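Teichoic acid biosynthesis protein F (Staphylococcus epidermidis, PDB 3L7I) is a teichoic acid biosynthesis protein whose C-terminal part has the two Rossmann-like domains of a GT-B-type fold. Local coordinates at residues E417-W421 and D717-Q721. Sequence-based numbering, arbitrary orientation.
Sequences EASHW and DIKEQ
His420, its CG anti to the carbonyl carbon (chi1 -75°), reaches from its strand to the last turn of helix 706-721 and donates a hydrogen bond from NE2 to OD2 of Asp717, at 3.3 Å. The N-H...O angle of 168° makes this bond nearly straight, and the acceptor lies almost in the ring plane; OD2, however, is met on its anti side, with the donor 27° out of the carboxylate plane. At the other ring nitrogen, ND1 donates to OG of Ser419 over 2.9 Å. Two roughly in-plane bonds thus fix the rotation of the imidazole, and Ser419 OG is also hydrogen-bonded to the backbone O of Pro352.

The remaining contacts are van der Waals. Ile718 brings its CG2 methyl to 3.5 Å from Ser419 OG. Gln721, extended beyond CG, carries its amide across to Ser419, where NE2 is 3.6 Å from CB; the same NE2 lies 3.7 Å from His420 CE1, oblique to the ring.

In the fold, the C-terminal helix packs here against the seven-stranded parallel sheet. Strand 418-423 runs between strands 354-358 and 438-441, with His420 also touching Ile355, while Ile718 and Gln721 extend the helix's contacts to Tyr383 and Pro352 in adjoining loops.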
loop_
_atom_site.group_PDB
_atom_site.type_symbol
_atom_site.label_atom_id
_atom_site.label_comp_id
_atom_site.label_asym_id
_atom_site.label_seq_id
_atom_site.Cartn_x
_atom_site.Cartn_y
_atom_site.Cartn_z
ATOM N N GLU A 417 -6.718 11.266 27.871
ATOM C CA GLU A 417 -6.943 10.732 29.208
ATOM C C GLU A 417 -7.875 11.574 30.054
ATOM O O GLU A 417 -8.445 11.080 31.013
ATOM C CB GLU A 417 -5.624 10.532 29.957
ATOM C CG GLU A 417 -4.823 9.315 29.500
ATOM C CD GLU A 417 -3.566 9.091 30.333
ATOM O OE1 GLU A 417 -3.584 9.422 31.544
ATOM O OE2 GLU A 417 -2.563 8.585 29.773
ATOM N N ALA A 418 -8.048 12.842 29.703
ATOM C CA ALA A 418 -8.766 13.755 30.598
ATOM C C ALA A 418 -10.286 13.582 30.605
ATOM O O ALA A 418 -10.913 13.353 29.573
ATOM C CB ALA A 418 -8.392 15.193 30.307
ATOM N N SER A 419 -10.871 13.709 31.788
ATOM C CA SER A 419 -12.318 13.677 31.911
ATOM C C SER A 419 -12.860 15.077 31.689
ATOM O O SER A 419 -14.035 15.247 31.353
ATOM C CB SER A 419 -12.721 13.199 33.300
ATOM O OG SER A 419 -12.356 14.176 34.253
ATOM N N HIS A 420 -11.989 16.070 31.878
ATOM C CA HIS A 420 -12.355 17.470 31.710
ATOM C C HIS A 420 -11.314 18.333 30.998
ATOM O O HIS A 420 -10.138 18.371 31.410
ATOM C CB HIS A 420 -12.669 18.090 33.061
ATOM C CG HIS A 420 -13.992 17.677 33.602
ATOM N ND1 HIS A 420 -14.188 16.473 34.241
ATOM C CD2 HIS A 420 -15.196 18.296 33.579
ATOM C CE1 HIS A 420 -15.455 16.373 34.604
ATOM N NE2 HIS A 420 -16.087 17.467 34.215
ATOM N N TRP A 421 -11.767 19.021 29.936
ATOM C CA TRP A 421 -11.006 20.098 29.278
ATOM C C TRP A 421 -11.440 21.497 29.759
ATOM O O TRP A 421 -12.627 21.865 29.718
ATOM C CB TRP A 421 -11.160 20.067 27.750
ATOM C CG TRP A 421 -10.834 18.809 27.069
ATOM C CD1 TRP A 421 -10.300 17.689 27.620
ATOM C CD2 TRP A 421 -11.001 18.537 25.682
ATOM N NE1 TRP A 421 -10.146 16.717 26.661
ATOM C CE2 TRP A 421 -10.566 17.220 25.461
ATOM C CE3 TRP A 421 -11.499 19.273 24.607
ATOM C CZ2 TRP A 421 -10.605 16.627 24.211
ATOM C CZ3 TRP A 421 -11.538 18.689 23.363
ATOM C CH2 TRP A 421 -11.089 17.380 23.173
ATOM N N ASP A 717 -18.715 16.507 38.989
ATOM C CA ASP A 717 -18.761 15.650 37.809
ATOM C C ASP A 717 -17.929 14.383 38.020
ATOM O O ASP A 717 -18.322 13.302 37.579
ATOM C CB ASP A 717 -18.294 16.400 36.545
ATOM C CG ASP A 717 -19.430 17.150 35.841
ATOM O OD1 ASP A 717 -20.609 16.744 35.981
ATOM O OD2 ASP A 717 -19.146 18.142 35.137
ATOM N N ILE A 718 -16.788 14.506 38.698
ATOM C CA ILE A 718 -15.898 13.351 38.841
ATOM C C ILE A 718 -16.233 12.421 39.998
ATOM O O ILE A 718 -15.823 11.264 39.999
ATOM C CB ILE A 718 -14.381 13.694 38.789
ATOM C CG1 ILE A 718 -14.059 15.030 39.397
ATOM C CG2 ILE A 718 -13.954 13.877 37.370
ATOM C CD1 ILE A 718 -12.901 15.696 38.649
ATOM N N LYS A 719 -16.995 12.915 40.964
ATOM C CA LYS A 719 -17.579 12.024 41.956
ATOM C C LYS A 719 -18.513 10.987 41.300
ATOM O O LYS A 719 -18.454 9.807 41.634
ATOM C CB LYS A 719 -18.282 12.811 43.070
ATOM C CG LYS A 719 -17.328 13.321 44.161
ATOM C CD LYS A 719 -18.073 13.617 45.463
ATOM C CE LYS A 719 -17.140 13.605 46.672
ATOM N NZ LYS A 719 -17.880 13.223 47.905
ATOM N N GLU A 720 -19.347 11.411 40.355
ATOM C CA GLU A 720 -20.233 10.472 39.674
ATOM C C GLU A 720 -19.436 9.417 38.932
ATOM O O GLU A 720 -19.635 8.224 39.147
ATOM C CB GLU A 720 -21.147 11.179 38.679
ATOM C CG GLU A 720 -21.545 12.576 39.076
ATOM C CD GLU A 720 -22.370 12.608 40.340
ATOM O OE1 GLU A 720 -22.769 13.722 40.761
ATOM O OE2 GLU A 720 -22.622 11.520 40.909
ATOM N N GLN A 721 -18.541 9.861 38.055
ATOM C CA GLN A 721 -17.782 8.950 37.201
ATOM C C GLN A 721 -17.124 7.849 38.019
ATOM O O GLN A 721 -16.910 6.737 37.529
ATOM C CB GLN A 721 -16.712 9.704 36.420
ATOM C CG GLN A 721 -17.241 10.825 35.555
ATOM C CD GLN A 721 -16.149 11.446 34.711
ATOM O OE1 GLN A 721 -15.407 10.737 34.027
ATOM N NE2 GLN A 721 -16.039 12.773 34.755
#